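Local coordinates for ABC transporter ATP-binding protein (Sulfolobus tokodaii, PDB 2PJZ), which probably binds and hydrolyses ATP as the nucleotide-binding component of an ABC transporter, putatively one for cobalt, at residues T78-A83 with G151-F156; A196-G201 with A226-D231; M1-N6 with N59-G64; R163-S168 with L185-L190. One frame throughout, in Å; residues are numbered along the deposited sequence.

Contact 1: T78-A83 with G151-F156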
loop_
_atom_site.group_PDB
_atom_site.type_symbol
_atom_site.label_atom_id
_atom_site.label_comp_id
_atom_site.label_asym_id
_atom_site.label_seq_id
_atom_site.Cartn_x
_atom_site.Cartn_y
_atom_site.Cartn_z
ATOM N N THR A 78 5.149 1.831 -9.117
ATOM C CA THR A 78 4.203 0.976 -8.397
ATOM C C THR A 78 4.597 -0.486 -8.651
ATOM O O THR A 78 5.237 -0.812 -9.663
ATOM C CB THR A 78 2.700 1.243 -8.815
ATOM O OG1 THR A 78 1.792 0.414 -8.051
ATOM C CG2 THR A 78 2.490 0.944 -10.325
ATOM N N ASN A 79 4.260 -1.342 -7.705
ATOM C CA ASN A 79 4.413 -2.797 -7.909
ATOM C C ASN A 79 3.139 -3.448 -8.392
ATOM O O ASN A 79 3.080 -4.675 -8.477
ATOM C CB ASN A 79 4.859 -3.465 -6.604
ATOM C CG ASN A 79 3.753 -3.496 -5.541
ATOM O OD1 ASN A 79 2.712 -2.845 -5.674
ATOM N ND2 ASN A 79 3.970 -4.298 -4.494
ATOM N N LEU A 80 2.119 -2.641 -8.735
ATOM C CA LEU A 80 0.821 -3.227 -9.155
ATOM C C LEU A 80 0.999 -4.095 -10.405
ATOM O O LEU A 80 1.734 -3.717 -11.334
ATOM C CB LEU A 80 -0.240 -2.153 -9.445
ATOM C CG LEU A 80 -0.886 -1.498 -8.221
ATOM C CD1 LEU A 80 -1.538 -0.170 -8.704
ATOM C CD2 LEU A 80 -1.922 -2.397 -7.531
ATOM N N PRO A 81 0.317 -5.249 -10.438
ATOM C CA PRO A 81 0.538 -6.180 -11.556
ATOM C C PRO A 81 0.227 -5.537 -12.915
ATOM O O PRO A 81 0.877 -5.861 -13.899
ATOM C CB PRO A 81 -0.432 -7.337 -11.267
ATOM C CG PRO A 81 -0.739 -7.260 -9.848
ATOM C CD PRO A 81 -0.644 -5.768 -9.455
ATOM N N GLU A 82 -0.731 -4.610 -12.944
ATOM C CA GLU A 82 -1.129 -3.889 -14.174
ATOM C C GLU A 82 0.043 -3.129 -14.838
ATOM O O GLU A 82 0.028 -2.865 -16.054
ATOM C CB GLU A 82 -2.258 -2.893 -13.867
ATOM C CG GLU A 82 -3.628 -3.496 -13.538
ATOM C CD GLU A 82 -3.845 -3.830 -12.063
ATOM O OE1 GLU A 82 -2.883 -3.937 -11.249
ATOM O OE2 GLU A 82 -5.023 -4.023 -11.714
ATOM N N ALA A 83 1.056 -2.780 -14.048
ATOM C CA ALA A 83 2.245 -2.061 -14.575
ATOM C C ALA A 83 3.242 -2.975 -15.310
ATOM O O ALA A 83 4.202 -2.492 -15.920
ATOM C CB ALA A 83 2.960 -1.271 -13.432
ATOM N N GLY A 151 3.825 3.589 -4.942
ATOM C CA GLY A 151 2.545 3.046 -4.495
ATOM C C GLY A 151 2.737 1.549 -4.412
ATOM O O GLY A 151 2.916 0.876 -5.426
ATOM N N LEU A 152 2.727 1.020 -3.200
ATOM C CA LEU A 152 2.991 -0.396 -3.042
ATOM C C LEU A 152 1.752 -1.141 -2.560
ATOM O O LEU A 152 1.194 -0.822 -1.521
ATOM C CB LEU A 152 4.181 -0.627 -2.119
ATOM C CG LEU A 152 5.506 -0.074 -2.604
ATOM C CD1 LEU A 152 6.569 -0.233 -1.511
ATOM C CD2 LEU A 152 5.942 -0.782 -3.906
ATOM N N ASP A 153 1.314 -2.108 -3.355
ATOM C CA ASP A 153 0.170 -2.952 -2.974
ATOM C C ASP A 153 0.653 -4.262 -2.302
ATOM O O ASP A 153 1.432 -5.028 -2.883
ATOM C CB ASP A 153 -0.658 -3.274 -4.206
ATOM C CG ASP A 153 -1.946 -4.023 -3.872
ATOM O OD1 ASP A 153 -2.527 -3.793 -2.793
ATOM O OD2 ASP A 153 -2.342 -4.853 -4.693
ATOM N N GLU A 154 0.172 -4.515 -1.094
ATOM C CA GLU A 154 0.363 -5.821 -0.406
ATOM C C GLU A 154 1.715 -6.467 -0.663
ATOM O O GLU A 154 1.767 -7.604 -1.183
ATOM C CB GLU A 154 -0.740 -6.811 -0.822
ATOM C CG GLU A 154 -2.110 -6.400 -0.365
ATOM C CD GLU A 154 -2.353 -6.675 1.119
ATOM O OE1 GLU A 154 -1.400 -7.017 1.870
ATOM O OE2 GLU A 154 -3.522 -6.517 1.513
ATOM N N PRO A 155 2.818 -5.775 -0.316
ATOM C CA PRO A 155 4.118 -6.307 -0.738
ATOM C C PRO A 155 4.546 -7.575 0.036
ATOM O O PRO A 155 5.540 -8.183 -0.315
ATOM C CB PRO A 155 5.088 -5.154 -0.456
ATOM C CG PRO A 155 4.432 -4.347 0.633
ATOM C CD PRO A 155 2.940 -4.500 0.435
ATOM N N PHE A 156 3.766 -7.969 1.039
ATOM C CA PHE A 156 4.179 -9.043 1.957
ATOM C C PHE A 156 3.288 -10.269 1.852
ATOM O O PHE A 156 3.571 -11.304 2.468
ATOM C CB PHE A 156 4.150 -8.560 3.408
ATOM C CG PHE A 156 4.820 -7.231 3.635
ATOM C CD1 PHE A 156 6.198 -7.108 3.569
ATOM C CD2 PHE A 156 4.057 -6.108 3.962
ATOM C CE1 PHE A 156 6.822 -5.882 3.799
ATOM C CE2 PHE A 156 4.666 -4.881 4.198
ATOM C CZ PHE A 156 6.050 -4.771 4.113
#
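Thr78 holds OG1 anti to its backbone N (chi1 -178°) and Asn79 swings CG between its own N and carbonyl carbon (chi1 71°), which brings the hydroxyl of Thr78 and the amide carbon of Asn79 to the side of Gly151-Asp153. Thr78 OG1 donates to Gly151 O at 2.9 Å and, as the acceptor of an ST turn, receives Leu80 N at 3.1 Å. One small hydroxyl thus ties the end of strand 76-78 to strand 149-153 and shapes the turn that follows. Gly151 O also receives a long, weak bond from Asn79 N at 3.5 Å.

Beyond the parallel pair Thr78-Gly151 the two backbones spread apart, and the side-chain amide of Asn79 spans the difference. Its OD1 accepts from Asp153 N at 2.8 Å in a nearly straight bond (169° at the hydrogen), while ND2 donates to Asp153 O at 3.1 Å. Asparagine suits the place because its amide offers a C=O and an N-H much as another peptide group would. Thr139 is a further partner of ND2. Van der Waals contacts close the flanks: Leu152 CD2 lies 3.9 Å from Asn79 CG, and Leu80 CD2 reaches Asp153 CB at 3.7 Å.

Asp153 ends a hydrophobic strand and Glu154 follows it, the Asp-Glu order of the Walker B motif; residues 78-83 probably correspond to the start of the Q-loop. Asp153 OD1 is bonded to Thr44 in the probable P-loop. With both main-chain polar atoms of Asp153 held by one amide, the contact probably couples the presumed Q-loop to the likely Walker B aspartate.

Contact 2: A196-G201 with A226-D231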
loop_
_atom_site.group_PDB
_atom_site.type_symbol
_atom_site.label_atom_id
_atom_site.label_comp_id
_atom_site.label_asym_id
_atom_site.label_seq_id
_atom_site.Cartn_x
_atom_site.Cartn_y
_atom_site.Cartn_z
ATOM N N ALA A 196 0.150 5.498 9.847
ATOM C CA ALA A 196 -0.950 4.713 9.276
ATOM C C ALA A 196 -2.300 5.438 9.208
ATOM O O ALA A 196 -2.669 6.280 10.052
ATOM C CB ALA A 196 -1.121 3.355 10.058
ATOM N N TYR A 197 -3.075 5.049 8.197
ATOM C CA TYR A 197 -4.471 5.409 8.075
ATOM C C TYR A 197 -5.271 4.107 7.968
ATOM O O TYR A 197 -4.758 3.115 7.498
ATOM C CB TYR A 197 -4.695 6.189 6.783
ATOM C CG TYR A 197 -4.045 7.547 6.792
ATOM C CD1 TYR A 197 -4.803 8.678 7.069
ATOM C CD2 TYR A 197 -2.681 7.690 6.531
ATOM C CE1 TYR A 197 -4.228 9.960 7.089
ATOM C CE2 TYR A 197 -2.077 8.965 6.549
ATOM C CZ TYR A 197 -2.882 10.089 6.827
ATOM O OH TYR A 197 -2.345 11.354 6.877
ATOM N N PHE A 198 -6.502 4.131 8.454
ATOM C CA PHE A 198 -7.450 3.033 8.262
ATOM C C PHE A 198 -8.442 3.391 7.151
ATOM O O PHE A 198 -8.998 4.474 7.153
ATOM C CB PHE A 198 -8.262 2.835 9.548
ATOM C CG PHE A 198 -7.459 2.233 10.656
ATOM C CD1 PHE A 198 -7.411 0.836 10.816
ATOM C CD2 PHE A 198 -6.740 3.053 11.525
ATOM C CE1 PHE A 198 -6.666 0.257 11.854
ATOM C CE2 PHE A 198 -6.003 2.482 12.576
ATOM C CZ PHE A 198 -5.959 1.089 12.735
ATOM N N LEU A 199 -8.665 2.470 6.222
ATOM C CA LEU A 199 -9.784 2.629 5.276
ATOM C C LEU A 199 -10.942 1.837 5.893
ATOM O O LEU A 199 -11.001 0.618 5.718
ATOM C CB LEU A 199 -9.398 2.089 3.891
ATOM C CG LEU A 199 -10.346 2.341 2.703
ATOM C CD1 LEU A 199 -10.669 3.833 2.493
ATOM C CD2 LEU A 199 -9.729 1.761 1.484
ATOM N N VAL A 200 -11.821 2.548 6.602
ATOM C CA VAL A 200 -13.061 2.001 7.236
ATOM C C VAL A 200 -14.102 3.096 7.386
ATOM O O VAL A 200 -13.779 4.263 7.363
ATOM C CB VAL A 200 -12.815 1.407 8.670
ATOM C CG1 VAL A 200 -12.117 0.069 8.581
ATOM C CG2 VAL A 200 -12.034 2.384 9.541
ATOM N N GLY A 201 -15.367 2.732 7.567
ATOM C CA GLY A 201 -16.418 3.742 7.722
ATOM C C GLY A 201 -16.554 4.530 6.447
ATOM O O GLY A 201 -16.817 5.746 6.459
ATOM N N ALA A 226 -7.938 9.496 23.379
ATOM C CA ALA A 226 -7.697 8.515 22.303
ATOM C C ALA A 226 -6.626 8.976 21.303
ATOM O O ALA A 226 -6.568 10.148 20.959
ATOM C CB ALA A 226 -9.002 8.196 21.595
ATOM N N LEU A 227 -5.767 8.065 20.854
ATOM C CA LEU A 227 -4.810 8.388 19.798
ATOM C C LEU A 227 -5.546 8.637 18.478
ATOM O O LEU A 227 -5.140 9.481 17.659
ATOM C CB LEU A 227 -3.806 7.258 19.618
ATOM C CG LEU A 227 -2.784 6.956 20.714
ATOM C CD1 LEU A 227 -2.409 5.485 20.615
ATOM C CD2 LEU A 227 -1.530 7.842 20.572
ATOM N N LEU A 228 -6.628 7.891 18.269
ATOM C CA LEU A 228 -7.464 8.081 17.080
ATOM C C LEU A 228 -8.855 7.546 17.343
ATOM O O LEU A 228 -8.997 6.463 17.900
ATOM C CB LEU A 228 -6.843 7.346 15.879
ATOM C CG LEU A 228 -7.585 7.404 14.531
ATOM C CD1 LEU A 228 -7.608 8.834 14.007
ATOM C CD2 LEU A 228 -6.895 6.476 13.523
ATOM N N VAL A 229 -9.872 8.306 16.945
ATOM C CA VAL A 229 -11.253 7.830 17.016
ATOM C C VAL A 229 -11.788 7.518 15.610
ATOM O O VAL A 229 -11.812 8.385 14.751
ATOM C CB VAL A 229 -12.195 8.830 17.724
ATOM C CG1 VAL A 229 -13.619 8.254 17.819
ATOM C CG2 VAL A 229 -11.649 9.168 19.162
ATOM N N LEU A 230 -12.189 6.271 15.396
ATOM C CA LEU A 230 -12.759 5.841 14.112
ATOM C C LEU A 230 -14.273 5.907 14.126
ATOM O O LEU A 230 -14.898 5.381 15.030
ATOM C CB LEU A 230 -12.360 4.397 13.807
ATOM C CG LEU A 230 -10.876 4.048 13.734
ATOM C CD1 LEU A 230 -10.736 2.559 13.612
ATOM C CD2 LEU A 230 -10.218 4.779 12.552
ATOM N N ASP A 231 -14.850 6.536 13.106
ATOM C CA ASP A 231 -16.301 6.502 12.850
ATOM C C ASP A 231 -16.679 5.326 11.929
ATOM O O ASP A 231 -16.154 5.235 10.812
ATOM C CB ASP A 231 -16.712 7.839 12.231
ATOM C CG ASP A 231 -16.227 9.032 13.045
ATOM O OD1 ASP A 231 -16.456 9.056 14.275
ATOM O OD2 ASP A 231 -15.616 9.957 12.483
HETATM O O HOH W 1 -18.369 6.144 8.861
#
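The ring of Phe198, on strand 196-200, lies against Leu228 and Leu230 of strand 228-231, and the two leucines meet it differently. Leu230 crosses the phenylalanine at about a right angle, with CD1 over one face of the ring and CD2 4.0 Å from Phe198 CD2. Leu228 runs past Phe198 in the opposite direction and brings its own CD2 to within 4.0 Å of Phe198 CD2. Each leucine thus offers a methyl to the same ring carbon. Two residues further on, Val200 CG2 adds a looser touch to Leu230 CD2 at 4.3 Å.

The strands run nearly parallel, 15° apart, but their axes stay 8.8 Å from each other and no hydrogen bond joins them directly. They belong to different sheets: the mixed sheet of the ATPase core and an antiparallel sheet formed by the C-terminal part of the chain. Where the backbones converge, Gly201 has positive phi, and a CB here would clash with Asp231 O; its CA lies 3.4 Å from Asp231 O as a CA-H...O contact. The join is thus mainly apolar, which needs no fixed hydrogen-bond register between the sheets, while a water (weakly to Asp231 O) and Gln205 bridge carbonyls at the Gly201-Asp231 end.

Contact 3: M1-N6 with N59-G64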
loop_
_atom_site.group_PDB
_atom_site.type_symbol
_atom_site.label_atom_id
_atom_site.label_comp_id
_atom_site.label_asym_id
_atom_site.label_seq_id
_atom_site.Cartn_x
_atom_site.Cartn_y
_atom_site.Cartn_z
ATOM N N MET A 1 4.941 14.992 -3.192
ATOM C CA MET A 1 3.560 15.331 -2.704
ATOM C C MET A 1 2.517 14.503 -3.468
ATOM O O MET A 1 2.492 14.514 -4.716
ATOM C CB MET A 1 3.258 16.807 -2.907
ATOM C CG MET A 1 1.818 17.234 -2.427
ATOM S SD MET A 1 1.492 17.122 -0.602
ATOM C CE MET A 1 2.563 18.496 -0.008
ATOM N N ILE A 2 1.664 13.793 -2.734
ATOM C CA ILE A 2 0.491 13.124 -3.344
ATOM C C ILE A 2 -0.712 13.755 -2.690
ATOM O O ILE A 2 -0.771 13.845 -1.445
ATOM C CB ILE A 2 0.468 11.578 -3.021
ATOM C CG1 ILE A 2 1.730 10.879 -3.538
ATOM C CG2 ILE A 2 -0.830 10.911 -3.535
ATOM C CD1 ILE A 2 1.933 9.475 -2.925
ATOM N N GLN A 3 -1.635 14.275 -3.495
ATOM C CA GLN A 3 -2.867 14.862 -2.943
ATOM C C GLN A 3 -4.061 14.133 -3.545
ATOM O O GLN A 3 -4.194 14.119 -4.770
ATOM C CB GLN A 3 -3.024 16.324 -3.312
ATOM C CG GLN A 3 -1.944 17.268 -2.784
ATOM C CD GLN A 3 -1.979 18.565 -3.547
ATOM O OE1 GLN A 3 -1.255 18.729 -4.535
ATOM N NE2 GLN A 3 -2.868 19.475 -3.135
ATOM N N LEU A 4 -4.904 13.537 -2.692
ATOM C CA LEU A 4 -6.233 13.054 -3.156
ATOM C C LEU A 4 -7.229 14.070 -2.706
ATOM O O LEU A 4 -7.352 14.362 -1.476
ATOM C CB LEU A 4 -6.582 11.656 -2.599
ATOM C CG LEU A 4 -5.903 10.427 -3.223
ATOM C CD1 LEU A 4 -4.371 10.486 -3.173
ATOM C CD2 LEU A 4 -6.431 9.159 -2.557
ATOM N N LYS A 5 -7.927 14.699 -3.653
ATOM C CA LYS A 5 -8.898 15.753 -3.292
ATOM C C LYS A 5 -10.310 15.376 -3.720
ATOM O O LYS A 5 -10.669 15.529 -4.893
ATOM C CB LYS A 5 -8.534 17.133 -3.887
ATOM C CG LYS A 5 -7.063 17.568 -3.758
ATOM C CD LYS A 5 -6.584 17.745 -2.314
ATOM C CE LYS A 5 -7.180 19.000 -1.611
ATOM N NZ LYS A 5 -6.628 19.162 -0.223
ATOM N N ASN A 6 -11.081 14.873 -2.761
ATOM C CA ASN A 6 -12.473 14.442 -2.946
ATOM C C ASN A 6 -12.569 13.321 -3.997
ATOM O O ASN A 6 -13.342 13.406 -4.957
ATOM C CB ASN A 6 -13.357 15.635 -3.373
ATOM C CG ASN A 6 -14.848 15.322 -3.253
ATOM O OD1 ASN A 6 -15.270 14.683 -2.291
ATOM N ND2 ASN A 6 -15.631 15.758 -4.229
ATOM N N ASN A 59 -9.957 14.564 -7.919
ATOM C CA ASN A 59 -8.640 14.865 -8.489
ATOM C C ASN A 59 -7.562 14.261 -7.656
ATOM O O ASN A 59 -7.691 14.156 -6.438
ATOM C CB ASN A 59 -8.476 16.392 -8.587
ATOM C CG ASN A 59 -9.394 16.974 -9.658
ATOM O OD1 ASN A 59 -10.465 17.542 -9.348
ATOM N ND2 ASN A 59 -9.091 16.671 -10.891
ATOM N N ILE A 60 -6.498 13.802 -8.319
ATOM C CA ILE A 60 -5.320 13.255 -7.640
ATOM C C ILE A 60 -4.125 13.963 -8.256
ATOM O O ILE A 60 -3.938 13.926 -9.496
ATOM C CB ILE A 60 -5.167 11.697 -7.862
ATOM C CG1 ILE A 60 -6.429 10.950 -7.323
ATOM C CG2 ILE A 60 -3.851 11.163 -7.191
ATOM C CD1 ILE A 60 -6.552 9.441 -7.683
ATOM N N PHE A 61 -3.299 14.583 -7.402
ATOM C CA PHE A 61 -2.112 15.320 -7.880
ATOM C C PHE A 61 -0.830 14.697 -7.371
ATOM O O PHE A 61 -0.714 14.442 -6.166
ATOM C CB PHE A 61 -2.147 16.806 -7.432
ATOM C CG PHE A 61 -3.363 17.568 -7.938
ATOM C CD1 PHE A 61 -3.326 18.266 -9.161
ATOM C CD2 PHE A 61 -4.528 17.546 -7.217
ATOM C CE1 PHE A 61 -4.463 18.981 -9.630
ATOM C CE2 PHE A 61 -5.670 18.275 -7.647
ATOM C CZ PHE A 61 -5.639 18.963 -8.887
ATOM N N ILE A 62 0.113 14.439 -8.271
ATOM C CA ILE A 62 1.445 13.981 -7.879
ATOM C C ILE A 62 2.412 15.100 -8.260
ATOM O O ILE A 62 2.548 15.425 -9.426
ATOM C CB ILE A 62 1.822 12.658 -8.594
ATOM C CG1 ILE A 62 0.768 11.547 -8.272
ATOM C CG2 ILE A 62 3.226 12.180 -8.208
ATOM C CD1 ILE A 62 1.011 10.267 -9.084
ATOM N N ASN A 63 3.012 15.723 -7.256
ATOM C CA ASN A 63 3.860 16.911 -7.485
ATOM C C ASN A 63 3.155 17.936 -8.371
ATOM O O ASN A 63 3.749 18.493 -9.318
ATOM C CB ASN A 63 5.265 16.503 -7.975
ATOM C CG ASN A 63 6.086 15.871 -6.856
ATOM O OD1 ASN A 63 5.825 16.109 -5.673
ATOM N ND2 ASN A 63 7.072 15.060 -7.217
ATOM N N GLY A 64 1.868 18.169 -8.040
ATOM C CA GLY A 64 1.052 19.192 -8.687
ATOM C C GLY A 64 0.520 18.805 -10.065
ATOM O O GLY A 64 -0.201 19.589 -10.672
HETATM O O HOH W 2 0.664 17.188 -5.563
HETATM O O HOH W 3 -11.406 17.443 -6.463
#
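Gln3 and Phe61 form the central hydrogen-bonded pair of two antiparallel strands. Gln3 N reaches Phe61 O at 2.8 Å, and Phe61 N returns to Gln3 O, also at 2.8 Å. Lys5 and Asn59 make the next such pair less evenly, with Lys5 N at 2.8 Å from Asn59 O but Asn59 N at 3.3 Å from Lys5 O. At the other end a side chain takes over: Asn63 OD1 accepts from the chain's terminal Met1 N at 2.9 Å, its ND2 is bonded to Tyr73 OH, and Asn63 N donates to Met1 O.

These strands are neighbours in the antiparallel beta subdomain of the ABC ATPase fold. Asn63 and Gly64, both with positive phi, make the type I' turn into strand 65-66, a conformation that asparagine and glycine accommodate well.

Apolar side chains occupy the buried face. Leu4 and Ile60 lie side by side, pointing the same way, and Ile60 CG2, anti to its backbone N, meets Leu4 CD1 at 4.1 Å. Helix 43-50 covers this pair, through Ile50 and Ala49; Ile2 and Ile62 rest on Ile149.

The other face is mixed. Gln3 OE1 stands 3.6 Å from Phe61 CB, its amide turned 34° from the ring plane, while NE2 binds Glu27. A water that accepts from Gly64 N lies against Gln3 OE1; another bridges Lys5 O and Asn59 OD1.

Contact 4: R163-S168 with L185-L190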
loop_
_atom_site.group_PDB
_atom_site.type_symbol
_atom_site.label_atom_id
_atom_site.label_comp_id
_atom_site.label_asym_id
_atom_site.label_seq_id
_atom_site.Cartn_x
_atom_site.Cartn_y
_atom_site.Cartn_z
ATOM N N ARG A 163 11.975 -13.616 3.604
ATOM C CA ARG A 163 11.934 -12.714 2.453
ATOM C C ARG A 163 11.118 -11.448 2.728
ATOM O O ARG A 163 11.378 -10.411 2.133
ATOM C CB ARG A 163 11.447 -13.440 1.199
ATOM C CG ARG A 163 12.506 -14.394 0.689
ATOM C CD ARG A 163 12.006 -15.275 -0.418
ATOM N NE ARG A 163 12.963 -16.352 -0.633
ATOM C CZ ARG A 163 12.992 -17.139 -1.696
ATOM N NH1 ARG A 163 12.100 -16.984 -2.668
ATOM N NH2 ARG A 163 13.908 -18.101 -1.778
ATOM N N ARG A 164 10.157 -11.532 3.638
ATOM C CA ARG A 164 9.452 -10.337 4.100
ATOM C C ARG A 164 10.405 -9.333 4.739
ATOM O O ARG A 164 10.298 -8.112 4.521
ATOM C CB ARG A 164 8.355 -10.689 5.087
ATOM C CG ARG A 164 7.090 -11.238 4.455
ATOM C CD ARG A 164 6.138 -11.681 5.531
ATOM N NE ARG A 164 4.781 -11.803 5.006
ATOM C CZ ARG A 164 3.678 -11.821 5.748
ATOM N NH1 ARG A 164 3.748 -11.752 7.074
ATOM N NH2 ARG A 164 2.497 -11.925 5.162
ATOM N N HIS A 165 11.328 -9.853 5.545
ATOM C CA HIS A 165 12.344 -9.039 6.183
ATOM C C HIS A 165 13.329 -8.435 5.212
ATOM O O HIS A 165 13.723 -7.272 5.370
ATOM C CB HIS A 165 13.051 -9.854 7.269
ATOM C CG HIS A 165 12.292 -9.866 8.554
ATOM N ND1 HIS A 165 11.141 -10.607 8.723
ATOM C CD2 HIS A 165 12.455 -9.151 9.691
ATOM C CE1 HIS A 165 10.657 -10.389 9.932
ATOM N NE2 HIS A 165 11.425 -9.496 10.533
ATOM N N VAL A 166 13.723 -9.207 4.208
ATOM C CA VAL A 166 14.612 -8.713 3.159
ATOM C C VAL A 166 13.940 -7.580 2.344
ATOM O O VAL A 166 14.520 -6.495 2.178
ATOM C CB VAL A 166 15.121 -9.859 2.252
ATOM C CG1 VAL A 166 15.901 -9.302 1.074
ATOM C CG2 VAL A 166 16.042 -10.797 3.066
ATOM N N ILE A 167 12.711 -7.814 1.886
ATOM C CA ILE A 167 12.023 -6.806 1.069
ATOM C C ILE A 167 11.675 -5.550 1.892
ATOM O O ILE A 167 11.687 -4.452 1.370
ATOM C CB ILE A 167 10.792 -7.398 0.313
ATOM C CG1 ILE A 167 10.405 -6.523 -0.894
ATOM C CG2 ILE A 167 9.603 -7.593 1.258
ATOM C CD1 ILE A 167 11.444 -6.444 -1.969
ATOM N N SER A 168 11.402 -5.721 3.183
ATOM C CA SER A 168 11.102 -4.602 4.073
ATOM C C SER A 168 12.303 -3.673 4.188
ATOM O O SER A 168 12.146 -2.463 4.228
ATOM C CB SER A 168 10.683 -5.092 5.457
ATOM O OG SER A 168 10.280 -4.019 6.284
ATOM N N LEU A 185 -1.572 -7.457 9.531
ATOM C CA LEU A 185 -1.189 -6.725 10.726
ATOM C C LEU A 185 0.143 -7.212 11.289
ATOM O O LEU A 185 0.801 -6.492 12.040
ATOM C CB LEU A 185 -2.295 -6.851 11.780
ATOM C CG LEU A 185 -3.683 -6.317 11.437
ATOM C CD1 LEU A 185 -4.666 -6.787 12.475
ATOM C CD2 LEU A 185 -3.723 -4.785 11.320
ATOM N N ASP A 186 0.545 -8.428 10.908
ATOM C CA ASP A 186 1.774 -9.043 11.424
ATOM C C ASP A 186 3.055 -8.368 10.913
ATOM O O ASP A 186 4.161 -8.673 11.371
ATOM C CB ASP A 186 1.769 -10.569 11.163
ATOM C CG ASP A 186 1.825 -10.941 9.663
ATOM O OD1 ASP A 186 1.853 -10.043 8.789
ATOM O OD2 ASP A 186 1.855 -12.164 9.352
ATOM N N MET A 187 2.903 -7.440 9.966
ATOM C CA MET A 187 4.050 -6.763 9.413
ATOM C C MET A 187 4.325 -5.385 10.015
ATOM O O MET A 187 5.398 -4.811 9.797
ATOM C CB MET A 187 3.919 -6.654 7.893
ATOM C CG MET A 187 5.267 -6.870 7.260
ATOM S SD MET A 187 5.536 -8.631 7.333
ATOM C CE MET A 187 7.197 -8.744 8.027
ATOM N N LEU A 188 3.376 -4.873 10.792
ATOM C CA LEU A 188 3.468 -3.507 11.311
ATOM C C LEU A 188 4.641 -3.263 12.258
ATOM O O LEU A 188 5.095 -2.124 12.384
ATOM C CB LEU A 188 2.159 -3.090 11.972
ATOM C CG LEU A 188 0.941 -2.939 11.051
ATOM C CD1 LEU A 188 -0.302 -2.652 11.886
ATOM C CD2 LEU A 188 1.158 -1.839 9.988
ATOM N N ASN A 189 5.129 -4.332 12.913
ATOM C CA ASN A 189 6.210 -4.226 13.892
ATOM C C ASN A 189 7.514 -3.798 13.244
ATOM O O ASN A 189 8.455 -3.405 13.928
ATOM C CB ASN A 189 6.420 -5.568 14.589
ATOM C CG ASN A 189 6.931 -6.618 13.640
ATOM O OD1 ASN A 189 6.149 -7.368 13.044
ATOM N ND2 ASN A 189 8.242 -6.640 13.434
ATOM N N LEU A 190 7.588 -3.917 11.927
ATOM C CA LEU A 190 8.765 -3.446 11.192
ATOM C C LEU A 190 8.586 -2.003 10.712
ATOM O O LEU A 190 9.497 -1.430 10.122
ATOM C CB LEU A 190 9.046 -4.356 9.992
ATOM C CG LEU A 190 9.709 -5.714 10.270
ATOM C CD1 LEU A 190 9.874 -6.446 8.956
ATOM C CD2 LEU A 190 11.063 -5.536 10.967
#
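Arg164 NH1 is held by both carboxylate oxygens of Asp186. The firmer bond of this salt bridge goes to OD2, 3.0 Å from NH1 with 153° at the hydrogen; the one to OD1, at 3.1 Å from NH1, is weak. OD2 lies in the guanidinium plane, yet NH1 approaches it from above the carboxylate plane, and the two flat groups stand 87° apart. The pair therefore meets crosswise through one nitrogen and lacks the coplanar, two-nitrogen geometry that arginine often adopts with an acid. The rest of the guanidinium is occupied as well: NE donates to Phe156 O and NH2 pairs with Glu184. The two acids probably balance the charge of the arginine.

Beside this polar end, Met187 packs against the aliphatic part of the same side chain. SD lies 3.6 Å from Arg164 CD, and CE reaches Arg164 CB at 3.7 Å. An unbranched, bendable thioether suits the task of following a long arginine chain.

Leu190 completes the interface. Its CD1 sits over one face of the His165 imidazole, offset toward the rim, in a CH-pi contact 3.9 Å from the ring centroid. His165 carries CG anti to its carbonyl carbon (chi1 -83°), which sets the ring beside Leu190, and ND1 bonds back to Ala161 O, which helps fix the ring's rotation.

Helix 161-173 thus meets the irregular helical turns of 185-190 that lie between strands 177-182 and 195-200. From the same helix Ile167 packs on helix 131-144, while Leu188 of the turns touches helix 210-214.

In the fold
Contact 1 is the most buried and the nearest to the chain's centre; contacts 2, 3 and 4 are only partly buried. Contacts 1 and 2 both reach the mixed sheet of the ATPase core, one joining the edge strand 76-78 and the loop after it to strand 149-153 mainly by polar bonds, the other setting a separate sheet against it through apolar side chains. Contact 3 is internal to the antiparallel sheet that includes the N-terminal strand and relies on regular main-chain pairing, whereas contact 4 joins a helix to helical turns by a salt bridge and hydrophobic packing. Contacts 1 and 4 touch through Phe156, which packs on Met187. Contacts 3 and 4 lie on opposite sides of the chain's centre.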